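Local coordinates for conserved hypothetical protein (Methanosarcina mazei, PDB 2NR4), which binds flavin mononucleotide as a two-subunit flavoprotein, probably through an FMN-binding split-barrel domain, although its biological role is not known, at residues E32-T37 with P84-R89; V80-I85 with E115-V120; R158-V163 with D198-A203. One frame throughout, in Å; residues are numbered along the deposited sequence.

Contact 1. Residues E32-T37 with P84-R89; sequences EIIAST and PILFVR
Helix 84-92 leans on strand 29-37 of the antiparallel barrel, and the segments 84-89 and 32-37 pass each other at 54°, with axes 9.6 Å apart. Leu86 reaches the strand first, loosely: its CG lies 4.4 Å from Ile34 CD1, and its carbonyl borders the same methyl. Phe87 does most of the work. Its chi1 of -103° lies away from the staggered positions and lets the ring extend toward the strand. There Ile34 CG1 sits almost squarely above the ring centre, 4.2 Å from the centroid and 6° off the normal, a CH-pi contact. Ile34 CD1 continues past it to 4.1 Å from Phe87 CD2. Isoleucine suits the position, since its beta-branch fits a strand while the longer branch can span to the helix. At the ring's edge, in its plane, Glu32 O stands 3.6 Å from Phe87 CZ, so a carbonyl meets the slightly positive rim of C-H groups. The end of the Glu32 side chain turns away from the helix, and the side chain comes within about 3 Å of the bound FMN at its nearest atoms. Helix and strand are thus fitted together by shape and weak aromatic contacts, with the flavin pocket directly beside them.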
loop_
_atom_site.group_PDB
_atom_site.type_symbol
_atom_site.label_atom_id
_atom_site.label_comp_id
_atom_site.label_asym_id
_atom_site.label_seq_id
_atom_site.Cartn_x
_atom_site.Cartn_y
_atom_site.Cartn_z
ATOM N N GLU A 32 4.035 8.232 0.778
ATOM C CA GLU A 32 4.669 8.038 2.097
ATOM C C GLU A 32 5.971 7.291 1.897
ATOM O O GLU A 32 5.992 6.066 1.600
ATOM C CB GLU A 32 3.746 7.280 3.061
ATOM C CG GLU A 32 2.312 7.892 3.177
ATOM C CD GLU A 32 2.261 9.228 3.910
ATOM O OE1 GLU A 32 3.317 9.688 4.459
ATOM O OE2 GLU A 32 1.150 9.845 3.932
ATOM N N ILE A 33 7.064 8.035 2.081
ATOM C CA ILE A 33 8.398 7.489 1.849
ATOM C C ILE A 33 9.249 7.659 3.112
ATOM O O ILE A 33 8.815 8.249 4.080
ATOM C CB ILE A 33 9.053 8.144 0.621
ATOM C CG1 ILE A 33 8.976 9.685 0.661
ATOM C CG2 ILE A 33 8.375 7.579 -0.690
ATOM C CD1 ILE A 33 9.981 10.369 1.570
ATOM N N ILE A 34 10.464 7.144 3.096
ATOM C CA ILE A 34 11.366 7.511 4.185
ATOM C C ILE A 34 12.369 8.510 3.614
ATOM O O ILE A 34 13.045 8.236 2.640
ATOM C CB ILE A 34 12.052 6.263 4.723
ATOM C CG1 ILE A 34 10.971 5.380 5.396
ATOM C CG2 ILE A 34 13.219 6.667 5.689
ATOM C CD1 ILE A 34 11.421 3.997 5.641
ATOM N N ALA A 35 12.473 9.660 4.239
ATOM C CA ALA A 35 13.352 10.707 3.724
ATOM C C ALA A 35 14.716 10.544 4.369
ATOM O O ALA A 35 14.784 10.460 5.594
ATOM C CB ALA A 35 12.795 12.031 4.101
ATOM N N SER A 36 15.781 10.529 3.558
ATOM C CA SER A 36 17.159 10.525 4.140
ATOM C C SER A 36 17.730 11.936 4.019
ATOM O O SER A 36 17.561 12.600 2.992
ATOM C CB SER A 36 18.088 9.516 3.444
ATOM O OG SER A 36 18.023 9.600 2.028
ATOM N N THR A 37 18.433 12.389 5.053
ATOM C CA THR A 37 19.000 13.743 5.032
ATOM C C THR A 37 20.344 13.644 5.783
ATOM O O THR A 37 20.613 12.626 6.417
ATOM C CB THR A 37 18.129 14.754 5.806
ATOM O OG1 THR A 37 17.791 14.266 7.130
ATOM C CG2 THR A 37 16.845 15.201 5.025
ATOM N N PRO A 84 7.691 -2.747 6.690
ATOM C CA PRO A 84 7.092 -1.972 7.776
ATOM C C PRO A 84 8.073 -1.827 8.955
ATOM O O PRO A 84 7.971 -0.877 9.707
ATOM C CB PRO A 84 5.878 -2.823 8.165
ATOM C CG PRO A 84 6.337 -4.234 7.824
ATOM C CD PRO A 84 7.046 -4.064 6.537
ATOM N N ILE A 85 8.979 -2.792 9.114
ATOM C CA ILE A 85 10.046 -2.696 10.144
ATOM C C ILE A 85 10.897 -1.429 9.990
ATOM O O ILE A 85 11.098 -0.673 10.938
ATOM C CB ILE A 85 10.914 -3.975 10.223
ATOM C CG1 ILE A 85 10.069 -5.161 10.750
ATOM C CG2 ILE A 85 12.109 -3.721 11.192
ATOM C CD1 ILE A 85 10.749 -6.540 10.588
ATOM N N LEU A 86 11.370 -1.176 8.772
ATOM C CA LEU A 86 12.157 0.044 8.496
ATOM C C LEU A 86 11.369 1.329 8.713
ATOM O O LEU A 86 11.881 2.319 9.278
ATOM C CB LEU A 86 12.763 -0.052 7.101
ATOM C CG LEU A 86 14.065 0.611 6.669
ATOM C CD1 LEU A 86 15.190 0.479 7.745
ATOM C CD2 LEU A 86 14.475 -0.049 5.377
ATOM N N PHE A 87 10.093 1.347 8.324
ATOM C CA PHE A 87 9.261 2.471 8.693
ATOM C C PHE A 87 9.209 2.792 10.171
ATOM O O PHE A 87 9.254 3.952 10.583
ATOM C CB PHE A 87 7.795 2.266 8.212
ATOM C CG PHE A 87 7.457 3.040 7.006
ATOM C CD1 PHE A 87 7.024 4.353 7.116
ATOM C CD2 PHE A 87 7.577 2.470 5.750
ATOM C CE1 PHE A 87 6.716 5.071 6.002
ATOM C CE2 PHE A 87 7.271 3.198 4.641
ATOM C CZ PHE A 87 6.854 4.508 4.784
ATOM N N VAL A 88 9.018 1.761 10.987
ATOM C CA VAL A 88 8.830 1.986 12.393
ATOM C C VAL A 88 10.191 2.332 12.993
ATOM O O VAL A 88 10.286 3.242 13.781
ATOM C CB VAL A 88 8.195 0.765 13.084
ATOM C CG1 VAL A 88 8.188 0.929 14.596
ATOM C CG2 VAL A 88 6.732 0.558 12.583
ATOM N N ARG A 89 11.231 1.626 12.587
ATOM C CA ARG A 89 12.583 1.941 13.095
ATOM C C ARG A 89 12.989 3.366 12.748
ATOM O O ARG A 89 13.559 4.069 13.587
ATOM C CB ARG A 89 13.602 0.967 12.522
ATOM C CG ARG A 89 13.467 -0.455 13.102
ATOM C CD ARG A 89 14.635 -1.337 12.722
ATOM N NE ARG A 89 15.904 -0.672 13.034
ATOM C CZ ARG A 89 16.889 -0.445 12.169
ATOM N NH1 ARG A 89 16.814 -0.845 10.898
ATOM N NH2 ARG A 89 17.980 0.202 12.598
#

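Contact 2. Residues V80-I85 with E115-V120; sequences VVYDPI and EAIAWV
Ile117 has CG1 anti to its own carbonyl carbon (chi1 -55°), and its second torsion folds CD1 round so that both atoms lie against Tyr82. The tyrosine also holds CG anti to its carbonyl carbon, which brings one ring face under the isoleucine. Ile117 CG1 stands 3.8 Å above the ring plane, offset toward the rim, and comes within 3.9 Å of Tyr82 CD2, a CH-pi contact in which the two side chains cross at about a right angle. Val80, with CG1 anti to its backbone N, sets that methyl 4.1 Å from Ile117 CB. Two main-chain bonds join the segments beside this side-chain cluster. Val80 N donates to Ala118 O at 2.9 Å and 176°, nearly straight, and Val80 O accepts from Ile117 N at 2.7 Å and 166°. Ile117 and Ala118 together therefore oppose the single residue Val80, in the manner of a beta bulge, just where strand 118-130 of the barrel begins beside the end of strand 75-79. Ala116 CA adds a CA-H...O contact to the same Val80 O at 3.6 Å; its small side chain suits this close passage. Beyond Tyr82 the chain turns into helix 84-92: Asp83 is the N-cap, its OD1 taking Ile85 N at 3.2 Å from above the carboxylate plane, and Pro84, which has no N-H to satisfy, suits the first turn. The hydroxyl of Tyr82 hydrogen-bonds to Pro154 O of the second subunit, and Val80 packs on that same proline.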
loop_
_atom_site.group_PDB
_atom_site.type_symbol
_atom_site.label_atom_id
_atom_site.label_comp_id
_atom_site.label_asym_id
_atom_site.label_seq_id
_atom_site.Cartn_x
_atom_site.Cartn_y
_atom_site.Cartn_z
ATOM N N VAL A 80 11.814 4.824 -1.282
ATOM C CA VAL A 80 10.604 3.965 -1.294
ATOM C C VAL A 80 10.913 2.687 -0.547
ATOM O O VAL A 80 11.881 1.983 -0.875
ATOM C CB VAL A 80 10.084 3.649 -2.736
ATOM C CG1 VAL A 80 8.932 2.619 -2.654
ATOM C CG2 VAL A 80 9.652 4.947 -3.450
ATOM N N VAL A 81 10.112 2.415 0.471
ATOM C CA VAL A 81 10.318 1.283 1.362
ATOM C C VAL A 81 8.968 0.548 1.512
ATOM O O VAL A 81 7.947 1.178 1.821
ATOM C CB VAL A 81 10.860 1.837 2.712
ATOM C CG1 VAL A 81 10.614 0.858 3.895
ATOM C CG2 VAL A 81 12.347 2.335 2.563
ATOM N N TYR A 82 8.971 -0.771 1.302
ATOM C CA TYR A 82 7.766 -1.604 1.512
ATOM C C TYR A 82 7.865 -2.395 2.821
ATOM O O TYR A 82 6.926 -3.062 3.204
ATOM C CB TYR A 82 7.577 -2.617 0.367
ATOM C CG TYR A 82 7.435 -2.001 -1.006
ATOM C CD1 TYR A 82 6.751 -0.819 -1.191
ATOM C CD2 TYR A 82 7.950 -2.644 -2.121
ATOM C CE1 TYR A 82 6.599 -0.264 -2.467
ATOM C CE2 TYR A 82 7.817 -2.095 -3.385
ATOM C CZ TYR A 82 7.146 -0.906 -3.549
ATOM O OH TYR A 82 7.029 -0.354 -4.804
ATOM N N ASP A 83 8.989 -2.262 3.520
ATOM C CA ASP A 83 9.229 -2.970 4.763
ATOM C C ASP A 83 8.697 -2.195 5.980
ATOM O O ASP A 83 9.186 -1.106 6.277
ATOM C CB ASP A 83 10.736 -3.199 4.879
ATOM C CG ASP A 83 11.123 -3.928 6.137
ATOM O OD1 ASP A 83 10.258 -4.590 6.817
ATOM O OD2 ASP A 83 12.339 -3.837 6.425
ATOM N N PRO A 84 7.691 -2.747 6.690
ATOM C CA PRO A 84 7.092 -1.972 7.776
ATOM C C PRO A 84 8.073 -1.827 8.955
ATOM O O PRO A 84 7.971 -0.877 9.707
ATOM C CB PRO A 84 5.878 -2.823 8.165
ATOM C CG PRO A 84 6.337 -4.234 7.824
ATOM C CD PRO A 84 7.046 -4.064 6.537
ATOM N N ILE A 85 8.979 -2.792 9.114
ATOM C CA ILE A 85 10.046 -2.696 10.144
ATOM C C ILE A 85 10.897 -1.429 9.990
ATOM O O ILE A 85 11.098 -0.673 10.938
ATOM C CB ILE A 85 10.914 -3.975 10.223
ATOM C CG1 ILE A 85 10.069 -5.161 10.750
ATOM C CG2 ILE A 85 12.109 -3.721 11.192
ATOM C CD1 ILE A 85 10.749 -6.540 10.588
ATOM N N GLU A 115 18.492 -0.239 1.598
ATOM C CA GLU A 115 17.304 -1.065 1.416
ATOM C C GLU A 115 16.171 -0.330 0.672
ATOM O O GLU A 115 15.074 -0.864 0.543
ATOM C CB GLU A 115 16.816 -1.596 2.760
ATOM C CG GLU A 115 17.754 -2.640 3.418
ATOM C CD GLU A 115 18.129 -3.820 2.508
ATOM O OE1 GLU A 115 17.269 -4.326 1.739
ATOM O OE2 GLU A 115 19.301 -4.261 2.570
ATOM N N ALA A 116 16.437 0.868 0.164
ATOM C CA ALA A 116 15.450 1.549 -0.687
ATOM C C ALA A 116 15.134 0.777 -1.972
ATOM O O ALA A 116 16.021 0.227 -2.640
ATOM C CB ALA A 116 15.912 2.950 -1.034
ATOM N N ILE A 117 13.855 0.737 -2.326
ATOM C CA ILE A 117 13.459 0.200 -3.615
ATOM C C ILE A 117 13.900 1.148 -4.733
ATOM O O ILE A 117 14.477 0.730 -5.733
ATOM C CB ILE A 117 11.914 -0.002 -3.656
ATOM C CG1 ILE A 117 11.423 -0.885 -2.471
ATOM C CG2 ILE A 117 11.486 -0.523 -5.010
ATOM C CD1 ILE A 117 11.892 -2.286 -2.509
ATOM N N ALA A 118 13.583 2.427 -4.562
ATOM C CA ALA A 118 13.949 3.494 -5.470
ATOM C C ALA A 118 14.226 4.761 -4.652
ATOM O O ALA A 118 13.537 5.029 -3.626
ATOM C CB ALA A 118 12.799 3.741 -6.472
ATOM N N TRP A 119 15.202 5.562 -5.095
ATOM C CA TRP A 119 15.553 6.815 -4.379
ATOM C C TRP A 119 15.625 7.982 -5.345
ATOM O O TRP A 119 15.914 7.787 -6.555
ATOM C CB TRP A 119 16.861 6.652 -3.546
ATOM C CG TRP A 119 18.024 6.169 -4.356
ATOM C CD1 TRP A 119 18.462 4.871 -4.474
ATOM C CD2 TRP A 119 18.871 6.964 -5.208
ATOM N NE1 TRP A 119 19.558 4.821 -5.349
ATOM C CE2 TRP A 119 19.821 6.086 -5.802
ATOM C CE3 TRP A 119 18.941 8.335 -5.505
ATOM C CZ2 TRP A 119 20.813 6.541 -6.691
ATOM C CZ3 TRP A 119 19.918 8.782 -6.387
ATOM C CH2 TRP A 119 20.829 7.876 -6.986
ATOM N N VAL A 120 15.327 9.175 -4.848
ATOM C CA VAL A 120 15.520 10.409 -5.619
ATOM C C VAL A 120 16.185 11.398 -4.684
ATOM O O VAL A 120 15.676 11.656 -3.583
ATOM C CB VAL A 120 14.184 11.023 -6.137
ATOM C CG1 VAL A 120 14.461 12.283 -7.006
ATOM C CG2 VAL A 120 13.361 9.969 -6.934
#

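Contact 3. Residues R158-V163 with D198-A203; sequences RGFNAV and DAEKKA
Apolar packing joins the second turn of each segment. Val163, with CG1 anti to its backbone N, sends that methyl to 3.8 Å from Ala203 CB, while its other methyl, CG2, rests 4.0 Å from Glu200 CB. Alanine's single methyl lets the branched valine pack directly against it. Main-chain packing follows one turn nearer the N-termini: Glu200 CG presses on the helix backbone, 3.7 Å from Gly159 C and 3.6 Å from Phe160 N, and Gly159, with no side chain, lets CG rest directly on the main chain. Helices 158-176 and 198-210 belong with helix 179-195 to an up-down-up three-helix bundle, which is why their first turns lie side by side, running nearly parallel at 21° with axes 9.5 Å apart. The remaining contacts involve the carboxylate. Glu200 bends at chi2 (77°), so that OE2 lies in the plane of the Phe160 ring at its edge, 3.7 Å from CD1, and 3.6 Å from Phe160 CB; ring and carboxylate planes are 74° apart. The other oxygen, OE1, accepts a hydrogen bond from Gly197 N, just ahead of the helix. Lying near the N-terminal ends of two helices, the group would probably be favoured in its charged form. An alanine in place of Glu200 would remove CG and the carboxylate, and would probably loosen the packing on Gly159 and Phe160 as well as lose the bond to Gly197. Phe160 itself also packs on Pro84 at the start of helix 84-92 and on Pro156 of the second subunit.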
loop_
_atom_site.group_PDB
_atom_site.type_symbol
_atom_site.label_atom_id
_atom_site.label_comp_id
_atom_site.label_asym_id
_atom_site.label_seq_id
_atom_site.Cartn_x
_atom_site.Cartn_y
_atom_site.Cartn_z
ATOM N N ARG A 158 -3.793 -4.803 4.291
ATOM C CA ARG A 158 -4.365 -3.961 5.319
ATOM C C ARG A 158 -3.533 -3.993 6.612
ATOM O O ARG A 158 -3.669 -3.092 7.413
ATOM C CB ARG A 158 -5.792 -4.380 5.627
ATOM C CG ARG A 158 -6.774 -4.157 4.436
ATOM C CD ARG A 158 -8.070 -4.808 4.813
ATOM N NE ARG A 158 -8.799 -3.995 5.760
ATOM C CZ ARG A 158 -9.659 -4.491 6.643
ATOM N NH1 ARG A 158 -9.889 -5.812 6.700
ATOM N NH2 ARG A 158 -10.295 -3.672 7.445
ATOM N N GLY A 159 -2.742 -5.049 6.799
ATOM C CA GLY A 159 -1.821 -5.180 7.945
ATOM C C GLY A 159 -0.679 -4.186 7.834
ATOM O O GLY A 159 -0.364 -3.456 8.802
ATOM N N PHE A 160 -0.070 -4.121 6.654
ATOM C CA PHE A 160 0.954 -3.104 6.393
ATOM C C PHE A 160 0.364 -1.707 6.561
ATOM O O PHE A 160 0.929 -0.842 7.237
ATOM C CB PHE A 160 1.547 -3.267 4.993
ATOM C CG PHE A 160 2.564 -2.211 4.664
ATOM C CD1 PHE A 160 3.899 -2.403 5.020
ATOM C CD2 PHE A 160 2.183 -0.979 4.080
ATOM C CE1 PHE A 160 4.858 -1.430 4.778
ATOM C CE2 PHE A 160 3.158 0.027 3.822
ATOM C CZ PHE A 160 4.515 -0.205 4.187
ATOM N N ASN A 161 -0.828 -1.499 5.986
ATOM C CA ASN A 161 -1.487 -0.205 6.089
ATOM C C ASN A 161 -1.781 0.164 7.543
ATOM O O ASN A 161 -1.691 1.328 7.926
ATOM C CB ASN A 161 -2.781 -0.227 5.264
ATOM C CG ASN A 161 -2.529 -0.453 3.785
ATOM O OD1 ASN A 161 -1.394 -0.446 3.295
ATOM N ND2 ASN A 161 -3.624 -0.677 3.042
ATOM N N ALA A 162 -2.116 -0.841 8.359
ATOM C CA ALA A 162 -2.395 -0.629 9.784
ATOM C C ALA A 162 -1.164 -0.218 10.556
ATOM O O ALA A 162 -1.250 0.624 11.491
ATOM C CB ALA A 162 -2.989 -1.858 10.394
ATOM N N VAL A 163 -0.025 -0.765 10.161
ATOM C CA VAL A 163 1.268 -0.366 10.752
ATOM C C VAL A 163 1.554 1.108 10.469
ATOM O O VAL A 163 1.926 1.836 11.385
ATOM C CB VAL A 163 2.459 -1.218 10.226
ATOM C CG1 VAL A 163 3.835 -0.605 10.708
ATOM C CG2 VAL A 163 2.315 -2.666 10.722
ATOM N N ASP A 198 4.727 -11.828 9.184
ATOM C CA ASP A 198 5.735 -11.688 10.251
ATOM C C ASP A 198 6.324 -10.277 10.379
ATOM O O ASP A 198 6.514 -9.793 11.497
ATOM C CB ASP A 198 6.887 -12.688 10.068
ATOM C CG ASP A 198 6.479 -14.110 10.392
ATOM O OD1 ASP A 198 5.408 -14.275 11.003
ATOM O OD2 ASP A 198 7.219 -15.063 10.034
ATOM N N ALA A 199 6.640 -9.627 9.256
ATOM C CA ALA A 199 7.249 -8.294 9.307
ATOM C C ALA A 199 6.328 -7.263 9.967
ATOM O O ALA A 199 6.773 -6.478 10.820
ATOM C CB ALA A 199 7.662 -7.825 7.915
ATOM N N GLU A 200 5.042 -7.270 9.589
ATOM C CA GLU A 200 4.070 -6.399 10.254
ATOM C C GLU A 200 3.913 -6.661 11.742
ATOM O O GLU A 200 3.788 -5.731 12.558
ATOM C CB GLU A 200 2.698 -6.472 9.580
ATOM C CG GLU A 200 2.654 -5.783 8.231
ATOM C CD GLU A 200 3.283 -6.571 7.116
ATOM O OE1 GLU A 200 3.347 -7.821 7.226
ATOM O OE2 GLU A 200 3.723 -5.932 6.118
ATOM N N LYS A 201 3.899 -7.940 12.104
ATOM C CA LYS A 201 3.715 -8.281 13.503
ATOM C C LYS A 201 4.930 -7.835 14.323
ATOM O O LYS A 201 4.750 -7.310 15.418
ATOM C CB LYS A 201 3.340 -9.758 13.675
ATOM C CG LYS A 201 1.959 -10.112 13.054
ATOM C CD LYS A 201 1.731 -11.651 13.107
ATOM C CE LYS A 201 0.547 -12.096 12.250
ATOM N NZ LYS A 201 0.488 -13.597 12.144
ATOM N N LYS A 202 6.126 -7.969 13.757
ATOM C CA LYS A 202 7.366 -7.430 14.349
ATOM C C LYS A 202 7.350 -5.896 14.450
ATOM O O LYS A 202 7.770 -5.324 15.464
ATOM C CB LYS A 202 8.611 -7.867 13.553
ATOM C CG LYS A 202 9.058 -9.311 13.739
ATOM C CD LYS A 202 10.539 -9.501 13.307
ATOM C CE LYS A 202 10.706 -10.787 12.456
ATOM N NZ LYS A 202 9.937 -11.926 13.062
ATOM N N ALA A 203 6.844 -5.234 13.398
ATOM C CA ALA A 203 6.720 -3.770 13.387
ATOM C C ALA A 203 5.827 -3.244 14.501
ATOM O O ALA A 203 6.188 -2.301 15.194
ATOM C CB ALA A 203 6.232 -3.269 12.017
#

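Helix 84-92 ties the barrel to the helical bundle. Contacts 1 and 2, with centres 7 Å apart, share Pro84 and Ile85 and meet through Val81, whose O lies 3.5 Å from Phe87 CE2 and whose CG2 lies 3.6 Å from Ile34 CD1. Contact 3 packs on the helix and on the turn before it from the bundle side, 14 Å from contact 1 between centres: Val88 CG2 touches Val163 CG1 at 3.6 Å, and Tyr82 O lies 3.1 Å from Phe160 CE1. Contact 1 borders the FMN directly through Glu32; the side chains of Val163 in contact 3 and Tyr82 in contact 2 stay about 8 and 13 Å from the flavin. All three contacts also touch the second subunit.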